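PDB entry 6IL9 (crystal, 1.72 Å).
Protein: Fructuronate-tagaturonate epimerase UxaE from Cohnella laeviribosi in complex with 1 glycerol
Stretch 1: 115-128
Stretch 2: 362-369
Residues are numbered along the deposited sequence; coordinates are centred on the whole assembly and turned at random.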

# COMPACT_ATOMS: atom_id res chain seq x y z
N ALA A 115 15.94 6.54 7.06
CA ALA A 115 15.28 7.84 6.98
C ALA A 115 14.08 7.73 6.04
O ALA A 115 14.06 8.26 4.93
CB ALA A 115 16.25 8.92 6.52
N ILE A 116 13.07 7.00 6.50
CA ILE A 116 11.83 6.86 5.75
C ILE A 116 10.73 6.54 6.75
O ILE A 116 10.97 5.87 7.76
CB ILE A 116 11.95 5.79 4.64
CG1 ILE A 116 10.73 5.85 3.70
CG2 ILE A 116 12.12 4.40 5.25
CD1 ILE A 116 10.95 5.13 2.36
N HIS A 117 9.53 7.05 6.48
CA HIS A 117 8.39 6.83 7.36
C HIS A 117 7.51 5.75 6.77
O HIS A 117 7.19 5.81 5.57
CB HIS A 117 7.57 8.11 7.52
CG HIS A 117 8.34 9.25 8.09
ND1 HIS A 117 8.80 9.26 9.39
CD2 HIS A 117 8.72 10.43 7.54
CE1 HIS A 117 9.45 10.38 9.61
NE2 HIS A 117 9.41 11.12 8.51
N PRO A 118 7.09 4.77 7.56
CA PRO A 118 6.28 3.67 7.02
C PRO A 118 4.79 3.94 7.02
O PRO A 118 4.23 4.35 8.04
CB PRO A 118 6.62 2.50 7.95
CG PRO A 118 6.86 3.18 9.30
CD PRO A 118 7.46 4.55 8.97
N ILE A 119 4.13 3.71 5.89
CA ILE A 119 2.68 3.62 5.84
C ILE A 119 2.38 2.14 6.03
O ILE A 119 2.31 1.37 5.08
CB ILE A 119 2.11 4.19 4.54
CG1 ILE A 119 2.73 5.56 4.24
CG2 ILE A 119 0.58 4.28 4.63
CD1 ILE A 119 2.55 6.62 5.34
N LEU A 120 2.24 1.74 7.30
CA LEU A 120 2.20 0.31 7.63
C LEU A 120 0.84 -0.31 7.39
O LEU A 120 0.73 -1.53 7.23
CB LEU A 120 2.58 0.08 9.09
CG LEU A 120 4.02 0.12 9.52
CD1 LEU A 120 4.00 -0.08 11.02
CD2 LEU A 120 4.79 -1.01 8.85
N ALA A 121 -0.22 0.50 7.44
CA ALA A 121 -1.58 0.07 7.19
C ALA A 121 -1.97 0.60 5.83
O ALA A 121 -2.18 1.81 5.66
CB ALA A 121 -2.53 0.59 8.28
N GLN A 122 -2.07 -0.28 4.85
CA GLN A 122 -2.41 0.16 3.49
C GLN A 122 -3.05 -1.01 2.78
O GLN A 122 -2.38 -2.00 2.52
CB GLN A 122 -1.16 0.63 2.75
CG GLN A 122 -1.40 0.87 1.27
CD GLN A 122 -0.18 0.53 0.43
OE1 GLN A 122 0.80 1.27 0.43
NE2 GLN A 122 -0.24 -0.59 -0.28
N GLN A 123 -4.34 -0.89 2.47
CA GLN A 123 -5.04 -1.89 1.66
C GLN A 123 -6.09 -1.18 0.83
O GLN A 123 -6.65 -0.16 1.25
CB GLN A 123 -5.70 -2.98 2.53
CG GLN A 123 -4.74 -4.04 3.10
CD GLN A 123 -4.22 -4.96 2.02
OE1 GLN A 123 -4.85 -5.98 1.70
NE2 GLN A 123 -3.07 -4.61 1.44
N SER A 124 -6.34 -1.72 -0.36
CA SER A 124 -7.38 -1.20 -1.24
C SER A 124 -8.72 -1.84 -0.91
O SER A 124 -8.80 -2.88 -0.27
CB SER A 124 -7.04 -1.46 -2.71
OG SER A 124 -7.15 -2.84 -3.02
N ILE A 125 -9.79 -1.18 -1.39
CA ILE A 125 -11.14 -1.71 -1.24
C ILE A 125 -11.24 -3.10 -1.88
O ILE A 125 -11.85 -4.01 -1.32
CB ILE A 125 -12.17 -0.73 -1.85
CG1 ILE A 125 -12.22 0.55 -1.03
CG2 ILE A 125 -13.54 -1.37 -1.92
CD1 ILE A 125 -12.74 0.34 0.38
N ARG A 126 -10.62 -3.27 -3.06
CA ARG A 126 -10.61 -4.57 -3.71
C ARG A 126 -9.87 -5.61 -2.88
O ARG A 126 -10.31 -6.75 -2.76
CB ARG A 126 -9.99 -4.45 -5.10
CG ARG A 126 -9.70 -5.79 -5.76
CD ARG A 126 -9.42 -5.62 -7.24
NE ARG A 126 -10.58 -5.05 -7.92
CZ ARG A 126 -10.50 -4.15 -8.90
NH1 ARG A 126 -9.32 -3.73 -9.31
NH2 ARG A 126 -11.61 -3.68 -9.45
N GLU A 127 -8.72 -5.23 -2.31
CA GLU A 127 -7.98 -6.17 -1.47
C GLU A 127 -8.80 -6.61 -0.27
O GLU A 127 -8.75 -7.78 0.13
CB GLU A 127 -6.67 -5.54 -1.02
CG GLU A 127 -5.57 -5.62 -2.05
CD GLU A 127 -4.37 -4.77 -1.68
OE1 GLU A 127 -4.54 -3.57 -1.37
OE2 GLU A 127 -3.24 -5.32 -1.69
N LEU A 128 -9.52 -5.68 0.36
CA LEU A 128 -10.39 -6.07 1.47
C LEU A 128 -11.46 -7.05 1.00
O LEU A 128 -11.73 -8.05 1.68
CB LEU A 128 -11.07 -4.84 2.07
CG LEU A 128 -10.16 -3.80 2.72
CD1 LEU A 128 -10.99 -2.61 3.19
CD2 LEU A 128 -9.36 -4.42 3.87
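Stretch 2 362-369: RFHVKTAG

Two strands far apart in sequence can pack together without sharing a ladder of backbone hydrogen bonds, and the contact between residues 115-128 and 362-369 of UxaE illustrates how side chains then do the joining. The first stretch is largely extended from His117, with a local break at Leu120 (phi/psi -81/-25°), and enters a helix at Ile125. The second is extended up to Thr367, after which Ala368 leaves the strand with phi/psi of -160/-65°. The two strand axes approach to 9.1 Å, and their N-to-C directions differ by 66° (signed crossing angle -66°), so the chains run obliquely across each other. The backbones stay well separated: the CA atoms of Ile116 and Arg362 lie 9.5 Å apart, those of Gln123 and Ala368 7.7 Å. The area buried, 301 Å² summed over both sides, is correspondingly modest.

Direct polar contact rests on Gln122. Its CA-to-CB bond points toward stretch 2, and with chi1 in the t well (170°) and chi2 at -146°, the side chain reaches across the gap, where NE2 donates a hydrogen bond to Thr367 O at 2.9 Å. The N-H...O angle of 135° makes this bond noticeably bent. Because the acceptor is a main-chain carbonyl, the link does not depend on the side chain of Thr367, whose CA-to-CB bond points away.

A bridging water extends the polar contact. It donates to Gln122 OE1 at 2.7 Å and is hydrogen-bonded to His364 NE2 at 2.8 Å, so both ends of the Gln122 amide serve stretch 2, one directly and one through solvent.

Van der Waals contacts account for the rest of the interface. Near the start of the contact, Ile116 CD1 lies 4.1 Å from Phe363 CE1, an apolar pair in which the ring reaches inward although its CA-to-CB bond points sideways. The His364 ring does likewise, bringing CE1 to 3.6 Å from Ile119 CG1. Further along, the aliphatic part of Lys366 passes Gln122, with CD 3.7 Å from OE1. The small Ala368 methyl points toward stretch 1, and its CB sits 3.5 Å from Glu127 OE2, 3.9 Å from Gln122 NE2 and 4.3 Å from Gln123 NE2.

Local bonds within stretch 1 help define this surface. Ser124 caps the helix, its OG accepting from Glu127 N at 2.9 Å, while Ser124 N donates to Glu127 OE1 at 2.8 Å. The second of these bonds ties the carboxylate of Glu127 back to Ser124, and its other oxygen, OE2, faces the Ala368 methyl. Gln123 NE2 donates to Gln122 O at 2.9 Å.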

# COMPACT_ATOMS: atom_id res chain seq x y z
N ARG A 362 12.57 12.45 -1.98
CA ARG A 362 11.27 12.91 -1.49
C ARG A 362 10.17 12.30 -2.36
O ARG A 362 9.74 12.89 -3.35
CB ARG A 362 11.20 14.43 -1.53
CG ARG A 362 10.00 15.01 -0.82
CD ARG A 362 10.04 16.52 -0.92
NE ARG A 362 9.77 17.00 -2.28
CZ ARG A 362 8.58 17.40 -2.70
NH1 ARG A 362 7.54 17.35 -1.87
NH2 ARG A 362 8.43 17.84 -3.95
N PHE A 363 9.71 11.12 -1.98
CA PHE A 363 8.81 10.34 -2.82
C PHE A 363 7.87 9.56 -1.92
O PHE A 363 8.07 9.46 -0.71
CB PHE A 363 9.60 9.38 -3.72
CG PHE A 363 10.54 8.46 -2.95
CD1 PHE A 363 10.05 7.41 -2.18
CD2 PHE A 363 11.92 8.65 -3.01
CE1 PHE A 363 10.92 6.59 -1.45
CE2 PHE A 363 12.80 7.82 -2.29
CZ PHE A 363 12.30 6.79 -1.52
N HIS A 364 6.85 8.98 -2.55
CA HIS A 364 6.10 7.87 -1.98
C HIS A 364 6.17 6.71 -2.95
O HIS A 364 5.97 6.89 -4.16
CB HIS A 364 4.63 8.26 -1.73
CG HIS A 364 3.88 7.22 -0.96
ND1 HIS A 364 4.22 6.87 0.32
CD2 HIS A 364 2.83 6.43 -1.30
CE1 HIS A 364 3.41 5.92 0.75
NE2 HIS A 364 2.56 5.64 -0.21
N VAL A 365 6.46 5.51 -2.44
CA VAL A 365 6.42 4.28 -3.22
C VAL A 365 5.48 3.32 -2.52
O VAL A 365 5.58 3.14 -1.30
CB VAL A 365 7.82 3.66 -3.37
CG1 VAL A 365 7.74 2.29 -4.03
CG2 VAL A 365 8.74 4.59 -4.17
N LYS A 366 4.57 2.69 -3.27
CA LYS A 366 3.61 1.75 -2.69
C LYS A 366 3.95 0.31 -3.06
O LYS A 366 4.31 0.02 -4.21
CB LYS A 366 2.18 2.05 -3.14
CG LYS A 366 1.64 3.35 -2.62
CD LYS A 366 0.11 3.34 -2.59
CE LYS A 366 -0.37 4.74 -2.28
NZ LYS A 366 -1.85 4.80 -2.16
N THR A 367 3.86 -0.57 -2.07
CA THR A 367 3.94 -2.01 -2.23
C THR A 367 2.77 -2.66 -1.50
O THR A 367 2.17 -2.08 -0.59
CB THR A 367 5.25 -2.61 -1.66
OG1 THR A 367 5.17 -2.65 -0.23
CG2 THR A 367 6.46 -1.80 -2.09
N ALA A 368 2.46 -3.90 -1.91
CA ALA A 368 1.51 -4.71 -1.16
C ALA A 368 1.69 -6.18 -1.50
O ALA A 368 2.11 -6.98 -0.65
CB ALA A 368 0.07 -4.26 -1.43
N GLY A 369 1.41 -6.55 -2.75
CA GLY A 369 1.44 -7.96 -3.12
C GLY A 369 2.80 -8.62 -3.00
O GLY A 369 2.88 -9.84 -2.80
O HOH W 1 0.65 3.92 0.91